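Long-range contact in Dbv8 protein (Nonomuraea, PDB 4MFZ), which probably catalyses transfer of a long aliphatic acyl chain from an acyl-CoA such as decanoyl-CoA to the amino group of a glycopeptide antibiotic precursor: residues A[222-230]-A[272-280]. Sequence-based numbering, arbitrary orientation.
Sequences GPLIPDIYY and HILQLRRGW. With MFK (decanoyl-CoA), chain B.
I225 and H272 bring the two backbones nearest, 6.1 Å between CA atoms, where I225 is the N-cap of helix 226-243 and H272 opens helix 272-277; the axes of the short segments 226-230 and 272-277 run 40° apart. In this GNAT-like domain both segments border the decanoyl-CoA pocket, and helix 272-277 illustrates how a helix start receives a pyrophosphate: the N-H groups of H272 and I273 hydrogen-bond to OBB and OBA of one phosphate. From the inverse gamma turn leading into the other helix, the N-H of L224 points to OAX of the second phosphate, whose position is less certain. The imidazole of H272 turns one face to I225, whose CA stands 4.0 Å from the ring centroid almost on its normal, a CH-pi contact. Beyond it, L276 spreads its two methyls between different neighbours. CD1 meets CG of L224 and, at 3.6 Å, CB of Y229, while CD2 touches CE2 of Y230 at 3.5 Å. With CG of Y229 anti to the backbone N (chi1 173°), its ring slides past L276 toward W280, whose indole carries the acyl chain over one face. Two waters join the hydroxyl of Y230 to NE2 of Q275 and to the carbonyl O of L276. W280 NE1 donates to Y229 OH at 2.9 Å, the hydroxyl tilted 18° out of the indole plane.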
loop_
_atom_site.group_PDB
_atom_site.type_symbol
_atom_site.label_atom_id
_atom_site.label_comp_id
_atom_site.label_asym_id
_atom_site.label_seq_id
_atom_site.Cartn_x
_atom_site.Cartn_y
_atom_site.Cartn_z
ATOM N N GLY A 222 -12.163 6.724 8.487
ATOM C CA GLY A 222 -12.816 6.751 9.805
ATOM C C GLY A 222 -13.110 5.369 10.422
ATOM O O GLY A 222 -12.713 4.330 9.874
ATOM N N PRO A 223 -13.818 5.359 11.569
ATOM C CA PRO A 223 -14.085 4.144 12.315
ATOM C C PRO A 223 -14.841 3.121 11.480
ATOM O O PRO A 223 -15.664 3.484 10.630
ATOM C CB PRO A 223 -14.987 4.595 13.490
ATOM C CG PRO A 223 -15.072 6.068 13.437
ATOM C CD PRO A 223 -14.459 6.563 12.147
ATOM N N LEU A 224 -14.603 1.853 11.764
ATOM C CA LEU A 224 -15.222 0.784 11.002
ATOM C C LEU A 224 -16.639 0.478 11.503
ATOM O O LEU A 224 -16.879 -0.590 12.050
ATOM C CB LEU A 224 -14.327 -0.443 11.112
ATOM C CG LEU A 224 -14.560 -1.625 10.185
ATOM C CD1 LEU A 224 -14.385 -1.243 8.715
ATOM C CD2 LEU A 224 -13.583 -2.720 10.590
ATOM N N ILE A 225 -17.592 1.388 11.331
ATOM C CA ILE A 225 -18.954 1.050 11.739
ATOM C C ILE A 225 -19.465 -0.140 10.902
ATOM O O ILE A 225 -19.135 -0.282 9.711
ATOM C CB ILE A 225 -19.961 2.239 11.720
ATOM C CG1 ILE A 225 -20.262 2.719 10.293
ATOM C CG2 ILE A 225 -19.491 3.370 12.653
ATOM C CD1 ILE A 225 -21.336 3.802 10.220
ATOM N N PRO A 226 -20.241 -1.014 11.535
ATOM C CA PRO A 226 -20.784 -2.199 10.846
ATOM C C PRO A 226 -21.407 -1.921 9.470
ATOM O O PRO A 226 -21.211 -2.720 8.541
ATOM C CB PRO A 226 -21.836 -2.714 11.845
ATOM C CG PRO A 226 -21.273 -2.321 13.184
ATOM C CD PRO A 226 -20.637 -0.966 12.958
ATOM N N ASP A 227 -22.138 -0.804 9.331
ATOM C CA ASP A 227 -22.827 -0.494 8.076
ATOM C C ASP A 227 -21.836 -0.290 6.919
ATOM O O ASP A 227 -22.089 -0.698 5.793
ATOM C CB ASP A 227 -23.723 0.773 8.206
ATOM C CG ASP A 227 -25.092 0.475 8.773
ATOM O OD1 ASP A 227 -25.423 -0.707 9.012
ATOM O OD2 ASP A 227 -25.873 1.443 8.972
ATOM N N ILE A 228 -20.730 0.386 7.189
ATOM C CA ILE A 228 -19.778 0.598 6.111
ATOM C C ILE A 228 -18.955 -0.670 5.851
ATOM O O ILE A 228 -18.604 -0.928 4.715
ATOM C CB ILE A 228 -18.906 1.873 6.297
ATOM C CG1 ILE A 228 -17.808 1.632 7.345
ATOM C CG2 ILE A 228 -19.806 3.087 6.571
ATOM C CD1 ILE A 228 -16.952 2.837 7.666
ATOM N N TYR A 229 -18.685 -1.458 6.889
ATOM C CA TYR A 229 -18.004 -2.741 6.706
ATOM C C TYR A 229 -18.826 -3.703 5.830
ATOM O O TYR A 229 -18.309 -4.241 4.843
ATOM C CB TYR A 229 -17.610 -3.379 8.059
ATOM C CG TYR A 229 -17.051 -4.812 7.968
ATOM C CD1 TYR A 229 -17.893 -5.904 8.067
ATOM C CD2 TYR A 229 -15.685 -5.059 7.796
ATOM C CE1 TYR A 229 -17.407 -7.208 7.999
ATOM C CE2 TYR A 229 -15.186 -6.347 7.738
ATOM C CZ TYR A 229 -16.051 -7.436 7.827
ATOM O OH TYR A 229 -15.579 -8.758 7.767
ATOM N N TYR A 230 -20.101 -3.916 6.189
ATOM C CA TYR A 230 -20.926 -4.872 5.454
ATOM C C TYR A 230 -21.327 -4.404 4.085
ATOM O O TYR A 230 -21.442 -5.213 3.149
ATOM C CB TYR A 230 -22.167 -5.303 6.249
ATOM C CG TYR A 230 -21.821 -6.184 7.398
ATOM C CD1 TYR A 230 -21.277 -7.464 7.185
ATOM C CD2 TYR A 230 -22.013 -5.752 8.703
ATOM C CE1 TYR A 230 -20.962 -8.290 8.261
ATOM C CE2 TYR A 230 -21.700 -6.568 9.782
ATOM C CZ TYR A 230 -21.179 -7.841 9.560
ATOM O OH TYR A 230 -20.841 -8.650 10.650
ATOM N N HIS A 272 -16.344 -2.069 17.499
ATOM C CA HIS A 272 -16.570 -2.515 16.118
ATOM C C HIS A 272 -15.635 -3.679 15.792
ATOM O O HIS A 272 -16.016 -4.572 15.068
ATOM C CB HIS A 272 -16.301 -1.411 15.088
ATOM C CG HIS A 272 -17.033 -0.094 15.324
ATOM N ND1 HIS A 272 -18.364 -0.016 15.649
ATOM C CD2 HIS A 272 -16.586 1.210 15.196
ATOM C CE1 HIS A 272 -18.723 1.279 15.744
ATOM N NE2 HIS A 272 -17.638 2.034 15.474
ATOM N N ILE A 273 -14.395 -3.643 16.305
ATOM C CA ILE A 273 -13.391 -4.691 16.057
ATOM C C ILE A 273 -13.892 -6.021 16.640
ATOM O O ILE A 273 -13.960 -7.032 15.923
ATOM C CB ILE A 273 -11.991 -4.326 16.646
ATOM C CG1 ILE A 273 -11.357 -3.148 15.887
ATOM C CG2 ILE A 273 -11.034 -5.536 16.651
ATOM C CD1 ILE A 273 -10.302 -2.387 16.687
ATOM N N LEU A 274 -14.312 -6.004 17.910
ATOM C CA LEU A 274 -14.752 -7.237 18.553
ATOM C C LEU A 274 -15.986 -7.811 17.880
ATOM O O LEU A 274 -16.069 -9.010 17.632
ATOM C CB LEU A 274 -14.996 -7.057 20.058
ATOM C CG LEU A 274 -13.834 -6.536 20.885
ATOM C CD1 LEU A 274 -14.271 -6.494 22.351
ATOM C CD2 LEU A 274 -12.544 -7.349 20.709
ATOM N N GLN A 275 -16.951 -6.956 17.581
ATOM C CA GLN A 275 -18.125 -7.425 16.869
ATOM C C GLN A 275 -17.800 -7.977 15.460
ATOM O O GLN A 275 -18.206 -9.104 15.111
ATOM C CB GLN A 275 -19.177 -6.309 16.782
ATOM C CG GLN A 275 -20.290 -6.630 15.796
ATOM C CD GLN A 275 -21.383 -5.571 15.756
ATOM O OE1 GLN A 275 -21.507 -4.746 16.666
ATOM N NE2 GLN A 275 -22.197 -5.608 14.694
ATOM N N LEU A 276 -17.081 -7.194 14.650
ATOM C CA LEU A 276 -16.947 -7.543 13.230
ATOM C C LEU A 276 -16.048 -8.744 12.983
ATOM O O LEU A 276 -16.278 -9.498 12.053
ATOM C CB LEU A 276 -16.552 -6.333 12.350
ATOM C CG LEU A 276 -17.591 -5.187 12.364
ATOM C CD1 LEU A 276 -17.052 -4.016 11.571
ATOM C CD2 LEU A 276 -18.914 -5.645 11.774
ATOM N N ARG A 277 -15.060 -8.935 13.823
ATOM C CA ARG A 277 -14.130 -10.069 13.671
ATOM C C ARG A 277 -14.767 -11.459 13.962
ATOM O O ARG A 277 -14.235 -12.497 13.540
ATOM C CB ARG A 277 -12.880 -9.829 14.510
ATOM C CG ARG A 277 -13.002 -10.113 16.002
ATOM C CD ARG A 277 -11.718 -9.667 16.694
ATOM N NE ARG A 277 -11.665 -10.092 18.098
ATOM C CZ ARG A 277 -10.610 -9.958 18.881
ATOM N NH1 ARG A 277 -9.504 -9.412 18.415
ATOM N NH2 ARG A 277 -10.661 -10.385 20.138
ATOM N N ARG A 278 -15.907 -11.480 14.643
ATOM C CA ARG A 278 -16.648 -12.746 14.854
ATOM C C ARG A 278 -17.040 -13.419 13.527
ATOM O O ARG A 278 -17.365 -14.602 13.499
ATOM C CB ARG A 278 -17.921 -12.531 15.688
ATOM C CG ARG A 278 -17.661 -12.040 17.084
ATOM C CD ARG A 278 -18.978 -11.741 17.793
ATOM N NE ARG A 278 -18.706 -11.341 19.168
ATOM C CZ ARG A 278 -19.180 -10.257 19.762
ATOM N NH1 ARG A 278 -20.014 -9.438 19.138
ATOM N NH2 ARG A 278 -18.828 -10.003 21.012
ATOM N N GLY A 279 -17.004 -12.667 12.423
ATOM C CA GLY A 279 -17.359 -13.215 11.119
ATOM C C GLY A 279 -16.177 -13.911 10.479
ATOM O O GLY A 279 -16.286 -14.467 9.388
ATOM N N TRP A 280 -15.033 -13.839 11.147
ATOM C CA TRP A 280 -13.776 -14.380 10.629
ATOM C C TRP A 280 -13.439 -15.667 11.308
ATOM O O TRP A 280 -13.676 -15.819 12.491
ATOM C CB TRP A 280 -12.663 -13.364 10.857
ATOM C CG TRP A 280 -12.696 -12.229 9.865
ATOM C CD1 TRP A 280 -13.646 -11.201 9.757
ATOM C CD2 TRP A 280 -11.745 -11.990 8.775
ATOM N NE1 TRP A 280 -13.346 -10.369 8.712
ATOM C CE2 TRP A 280 -12.209 -10.780 8.086
ATOM C CE3 TRP A 280 -10.583 -12.625 8.332
ATOM C CZ2 TRP A 280 -11.533 -10.255 6.995
ATOM C CZ3 TRP A 280 -9.906 -12.084 7.235
ATOM C CH2 TRP A 280 -10.373 -10.927 6.578
HETATM C CCG MFK B . -12.824 -6.095 12.287
HETATM C CCF MFK B . -13.128 -7.277 11.367
HETATM C CCE MFK B . -12.087 -7.338 10.270
HETATM C CCD MFK B . -10.862 -8.028 10.815
HETATM C CCC MFK B . -10.076 -8.584 9.645
HETATM C CCB MFK B . -8.731 -7.905 9.559
HETATM C CCA MFK B . -7.865 -8.726 8.620
HETATM C CBZ MFK B . -7.569 -7.878 7.393
HETATM C CAK MFK B . -6.094 -7.526 7.366
HETATM C CAJ MFK B . -5.921 -6.005 7.477
HETATM O OAL MFK B . -6.732 -5.215 6.983
HETATM S SAI MFK B . -4.468 -5.530 8.333
HETATM C CAH MFK B . -4.609 -3.693 8.373
HETATM C CAG MFK B . -5.671 -3.206 9.365
HETATM N NAF MFK B . -5.740 -1.742 9.224
HETATM C CAE MFK B . -5.491 -0.895 10.239
HETATM O OAM MFK B . -5.231 -1.251 11.387
HETATM C CAD MFK B . -5.601 0.601 9.876
HETATM C CAC MFK B . -5.538 1.460 11.155
HETATM N NAB MFK B . -6.602 1.070 12.102
HETATM C CAA MFK B . -7.736 1.785 12.129
HETATM O OAO MFK B . -7.934 2.759 11.386
HETATM C CAN MFK B . -8.789 1.368 13.167
HETATM O OAU MFK B . -8.225 0.452 14.134
HETATM C CAP MFK B . -10.072 0.783 12.537
HETATM C CAR MFK B . -9.715 -0.421 11.678
HETATM C CAS MFK B . -10.813 1.788 11.661
HETATM C CAQ MFK B . -11.008 0.334 13.655
HETATM O OAT MFK B . -11.307 1.465 14.445
HETATM P PAV MFK B . -12.709 1.633 15.222
HETATM O OAX MFK B . -13.848 1.422 14.315
HETATM O OAW MFK B . -12.640 2.900 16.008
HETATM O OAY MFK B . -12.544 0.358 16.192
HETATM P PAZ MFK B . -13.322 0.066 17.565
HETATM O OBA MFK B . -13.089 -1.468 17.850
HETATM O OBB MFK B . -14.763 0.391 17.526
HETATM O "O5'" MFK B . -12.430 0.756 18.715
HETATM C "C5'" MFK B . -12.738 0.683 20.089
HETATM C "C4'" MFK B . -11.711 1.543 20.833
HETATM O "O4'" MFK B . -10.326 1.446 20.319
HETATM C "C3'" MFK B . -12.041 3.011 20.713
HETATM O "O3'" MFK B . -11.577 3.648 21.904
HETATM P PBV MFK B . -12.550 4.714 22.643
HETATM O OBW MFK B . -12.481 5.960 21.668
HETATM O OBY MFK B . -11.783 5.034 24.040
HETATM O OBX MFK B . -13.953 4.326 22.770
HETATM C "C2'" MFK B . -11.193 3.411 19.502
HETATM O "O2'" MFK B . -10.957 4.803 19.404
HETATM C "C1'" MFK B . -9.899 2.710 19.784
HETATM N N9 MFK B . -9.120 2.493 18.536
HETATM C C8 MFK B . -9.377 1.586 17.586
HETATM N N7 MFK B . -8.437 1.708 16.640
HETATM C C5 MFK B . -7.567 2.651 17.034
HETATM C C4 MFK B . -8.003 3.130 18.205
HETATM N N3 MFK B . -7.302 4.067 18.860
HETATM C C2 MFK B . -6.091 4.740 18.322
HETATM N N1 MFK B . -5.719 4.133 17.029
HETATM C C6 MFK B . -6.445 3.151 16.475
HETATM N N6 MFK B . -6.055 2.636 15.311
HETATM O O HOH W 1 -22.189 -8.228 12.977
HETATM O O HOH W 2 -18.499 -10.048 10.301
#